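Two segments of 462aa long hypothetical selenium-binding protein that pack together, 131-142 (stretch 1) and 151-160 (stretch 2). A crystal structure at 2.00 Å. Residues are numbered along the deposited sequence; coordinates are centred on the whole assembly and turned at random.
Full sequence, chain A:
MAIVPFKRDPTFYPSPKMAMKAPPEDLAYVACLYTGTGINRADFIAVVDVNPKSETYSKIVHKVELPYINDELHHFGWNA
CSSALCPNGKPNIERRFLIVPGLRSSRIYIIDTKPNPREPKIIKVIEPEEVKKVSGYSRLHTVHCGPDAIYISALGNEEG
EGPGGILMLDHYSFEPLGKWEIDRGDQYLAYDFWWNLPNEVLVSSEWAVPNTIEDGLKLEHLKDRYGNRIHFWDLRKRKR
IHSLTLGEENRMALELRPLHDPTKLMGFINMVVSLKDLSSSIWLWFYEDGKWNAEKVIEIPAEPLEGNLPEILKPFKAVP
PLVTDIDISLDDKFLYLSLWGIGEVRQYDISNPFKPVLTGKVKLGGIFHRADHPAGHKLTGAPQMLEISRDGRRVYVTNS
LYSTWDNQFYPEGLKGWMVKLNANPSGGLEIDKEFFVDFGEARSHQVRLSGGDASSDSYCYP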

# COMPACT_ATOMS: atom_id res chain seq x y z
N VAL A 131 -19.81 1.13 10.52
CA VAL A 131 -19.21 0.62 9.29
C VAL A 131 -19.73 -0.78 8.99
O VAL A 131 -20.15 -1.06 7.87
CB VAL A 131 -17.67 0.58 9.40
CG1 VAL A 131 -17.09 -0.29 8.28
CG2 VAL A 131 -17.10 2.00 9.30
N LYS A 132 -19.73 -1.64 10.00
CA LYS A 132 -20.20 -3.01 9.82
C LYS A 132 -21.69 -3.09 9.52
O LYS A 132 -22.13 -3.90 8.69
CB LYS A 132 -19.90 -3.85 11.06
CG LYS A 132 -18.43 -3.98 11.39
CD LYS A 132 -18.25 -4.75 12.70
CE LYS A 132 -16.83 -4.62 13.22
NZ LYS A 132 -16.67 -5.26 14.55
N LYS A 133 -22.47 -2.23 10.18
CA LYS A 133 -23.92 -2.21 9.98
C LYS A 133 -24.32 -1.83 8.56
O LYS A 133 -25.16 -2.50 7.94
CB LYS A 133 -24.57 -1.24 10.97
CG LYS A 133 -26.07 -1.05 10.75
CD LYS A 133 -26.68 -0.10 11.77
CE LYS A 133 -26.89 1.29 11.20
NZ LYS A 133 -27.74 2.13 12.10
N VAL A 134 -23.71 -0.77 8.04
CA VAL A 134 -24.02 -0.28 6.70
C VAL A 134 -23.43 -1.08 5.54
O VAL A 134 -24.12 -1.35 4.56
CB VAL A 134 -23.56 1.19 6.54
CG1 VAL A 134 -23.92 1.71 5.16
CG2 VAL A 134 -24.19 2.05 7.62
N SER A 135 -22.16 -1.46 5.65
CA SER A 135 -21.49 -2.19 4.57
C SER A 135 -21.44 -3.71 4.74
O SER A 135 -21.32 -4.43 3.75
CB SER A 135 -20.06 -1.68 4.41
OG SER A 135 -19.25 -2.14 5.48
N GLY A 136 -21.49 -4.19 5.98
CA GLY A 136 -21.42 -5.62 6.22
C GLY A 136 -19.98 -6.13 6.12
O GLY A 136 -19.75 -7.34 6.05
N TYR A 137 -19.02 -5.20 6.11
CA TYR A 137 -17.60 -5.54 6.03
C TYR A 137 -16.83 -5.11 7.27
O TYR A 137 -17.24 -4.20 8.00
CB TYR A 137 -16.95 -4.85 4.82
CG TYR A 137 -17.38 -5.34 3.46
CD1 TYR A 137 -17.47 -6.70 3.18
CD2 TYR A 137 -17.64 -4.44 2.42
CE1 TYR A 137 -17.79 -7.16 1.90
CE2 TYR A 137 -17.96 -4.88 1.14
CZ TYR A 137 -18.03 -6.24 0.89
OH TYR A 137 -18.33 -6.69 -0.38
N SER A 138 -15.69 -5.76 7.51
CA SER A 138 -14.83 -5.42 8.64
C SER A 138 -13.36 -5.56 8.23
O SER A 138 -13.05 -6.23 7.24
CB SER A 138 -15.14 -6.32 9.85
OG SER A 138 -14.73 -7.66 9.63
N ARG A 139 -12.48 -4.92 9.01
CA ARG A 139 -11.03 -4.93 8.76
C ARG A 139 -10.73 -4.19 7.46
O ARG A 139 -10.48 -4.80 6.42
CB ARG A 139 -10.49 -6.36 8.70
CG ARG A 139 -10.31 -7.04 10.07
CD ARG A 139 -11.64 -7.51 10.69
NE ARG A 139 -11.40 -8.36 11.86
CZ ARG A 139 -12.32 -9.15 12.42
NH1 ARG A 139 -13.55 -9.23 11.93
NH2 ARG A 139 -11.99 -9.88 13.48
N LEU A 140 -10.75 -2.86 7.55
CA LEU A 140 -10.55 -1.98 6.41
C LEU A 140 -9.09 -1.78 6.04
O LEU A 140 -8.24 -1.49 6.89
CB LEU A 140 -11.22 -0.63 6.69
CG LEU A 140 -12.73 -0.59 6.39
CD1 LEU A 140 -13.45 -1.79 6.99
CD2 LEU A 140 -13.29 0.72 6.94
N HIS A 141 -8.82 -1.92 4.74
CA HIS A 141 -7.46 -1.83 4.22
C HIS A 141 -7.16 -0.62 3.32
O HIS A 141 -6.78 0.45 3.80
CB HIS A 141 -7.16 -3.13 3.47
CG HIS A 141 -5.73 -3.28 3.05
ND1 HIS A 141 -4.75 -3.78 3.90
CD2 HIS A 141 -5.11 -3.00 1.88
CE1 HIS A 141 -3.59 -3.80 3.26
NE2 HIS A 141 -3.78 -3.33 2.04
N THR A 142 -7.35 -0.79 2.02
CA THR A 142 -7.05 0.25 1.04
C THR A 142 -8.10 1.36 0.89
O THR A 142 -9.30 1.09 0.89
CB THR A 142 -6.83 -0.37 -0.36
OG1 THR A 142 -5.80 -1.36 -0.29
CG2 THR A 142 -6.43 0.73 -1.39
N TYR A 151 -13.61 5.06 -1.90
CA TYR A 151 -13.69 3.60 -1.87
C TYR A 151 -12.68 3.01 -0.89
O TYR A 151 -11.53 3.43 -0.85
CB TYR A 151 -13.40 3.03 -3.27
CG TYR A 151 -14.41 3.39 -4.33
CD1 TYR A 151 -14.62 4.72 -4.71
CD2 TYR A 151 -15.13 2.40 -5.00
CE1 TYR A 151 -15.53 5.05 -5.72
CE2 TYR A 151 -16.03 2.71 -6.01
CZ TYR A 151 -16.22 4.03 -6.37
OH TYR A 151 -17.11 4.34 -7.38
N ILE A 152 -13.13 2.02 -0.12
CA ILE A 152 -12.27 1.38 0.87
C ILE A 152 -12.46 -0.12 0.84
O ILE A 152 -13.58 -0.61 0.91
CB ILE A 152 -12.61 1.87 2.31
CG1 ILE A 152 -12.57 3.40 2.35
CG2 ILE A 152 -11.63 1.27 3.30
CD1 ILE A 152 -13.01 3.99 3.68
N SER A 153 -11.36 -0.87 0.73
CA SER A 153 -11.46 -2.32 0.70
C SER A 153 -11.49 -2.87 2.12
O SER A 153 -11.04 -2.23 3.07
CB SER A 153 -10.28 -2.91 -0.07
OG SER A 153 -9.06 -2.66 0.60
N ALA A 154 -12.05 -4.07 2.27
CA ALA A 154 -12.16 -4.72 3.57
C ALA A 154 -11.85 -6.21 3.43
O ALA A 154 -12.26 -6.85 2.46
CB ALA A 154 -13.56 -4.51 4.15
N LEU A 155 -11.12 -6.76 4.39
CA LEU A 155 -10.71 -8.16 4.36
C LEU A 155 -11.82 -9.21 4.53
O LEU A 155 -11.70 -10.32 4.02
CB LEU A 155 -9.64 -8.41 5.42
CG LEU A 155 -8.15 -8.34 5.06
CD1 LEU A 155 -7.89 -7.36 3.93
CD2 LEU A 155 -7.36 -7.99 6.30
N GLY A 156 -12.89 -8.87 5.25
CA GLY A 156 -13.95 -9.86 5.42
C GLY A 156 -15.31 -9.30 5.80
O GLY A 156 -15.52 -8.09 5.75
N ASN A 157 -16.24 -10.19 6.14
CA ASN A 157 -17.57 -9.75 6.55
C ASN A 157 -17.54 -9.40 8.03
O ASN A 157 -16.49 -9.49 8.67
CB ASN A 157 -18.62 -10.85 6.29
CG ASN A 157 -18.31 -12.14 7.03
OD1 ASN A 157 -17.45 -12.19 7.90
ND2 ASN A 157 -19.03 -13.20 6.67
N GLU A 158 -18.68 -9.00 8.59
CA GLU A 158 -18.70 -8.62 10.00
C GLU A 158 -18.25 -9.71 10.97
O GLU A 158 -17.84 -9.40 12.08
CB GLU A 158 -20.08 -8.06 10.41
CG GLU A 158 -21.30 -8.90 10.07
CD GLU A 158 -21.77 -8.74 8.63
OE1 GLU A 158 -21.38 -9.55 7.78
OE2 GLU A 158 -22.53 -7.79 8.36
N GLU A 159 -18.29 -10.97 10.54
CA GLU A 159 -17.88 -12.07 11.41
C GLU A 159 -16.40 -12.45 11.30
O GLU A 159 -15.93 -13.33 12.01
CB GLU A 159 -18.69 -13.33 11.12
CG GLU A 159 -20.17 -13.25 11.43
CD GLU A 159 -20.85 -14.61 11.29
OE1 GLU A 159 -21.88 -14.70 10.59
OE2 GLU A 159 -20.35 -15.59 11.89
N GLY A 160 -15.67 -11.80 10.40
CA GLY A 160 -14.27 -12.13 10.25
C GLY A 160 -14.03 -13.16 9.16
O GLY A 160 -12.89 -13.57 8.92
O HOH W 1 -15.46 -10.17 13.98

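What joins the two backbones between Arg-139 and Thr-142 on one side and Ser-153 and Leu-155 on the other? His-141 N donates to Ser-153 O at 2.8 Å, nearly straight at 173°, and Leu-155 N donates to Arg-139 O at 2.9 Å. Ser-153 N returns a bond of 2.8 Å to Thr-142 O. Several of these acceptors also receive a CA-H: Leu-140 CA lies 3.4 Å from Ser-153 O, and Ile-152 CA 3.0 Å from Thr-142 O. Such contacts are typical of antiparallel neighbours, in which a carbonyl faces both an amide and an adjacent alpha carbon.

How does the pairing continue around the corners of the two stretches? Ser-138 and Gly-156 form an antiparallel hydrogen-bonded pair, but an uneven one. Ser-138 N reaches Gly-156 O at 2.9 Å, whereas the return bond from Gly-156 N to Ser-138 O is weak at 3.3 Å. Farther along, Glu-158 N makes only a weak, bent bond to Gly-136 O, 3.2 Å at 121°.

Which side chains satisfy polar groups here? Ser-153 OG accepts from Thr-142 N at 2.9 Å, so one serine engages this residue through both side chain and backbone. Ser-138 OG donates to Asn-157 O at 2.7 Å and accepts from Arg-139 NH1 at 3.0 Å. Asn-157 O also receives Gly-160 N at 3.0 Å, closing a type I turn. A water bridges Arg-139 and Glu-158: it accepts from Arg-139 NH1 at 3.0 Å and donates to Glu-158 O at 3.1 Å. Arg-139 NE and NH2 are satisfied elsewhere in the structure.

Which apolar side chains pack in this contact? Leu-140 and Ala-154 share a face of the sheet, with Leu-140 CD1 3.9 Å from Ala-154 CB. The same methyl, Ala-154 CB, sits 3.5 Å from Tyr-137 CB, while Leu-140 CG packs 3.8 Å from Ile-152 CG2.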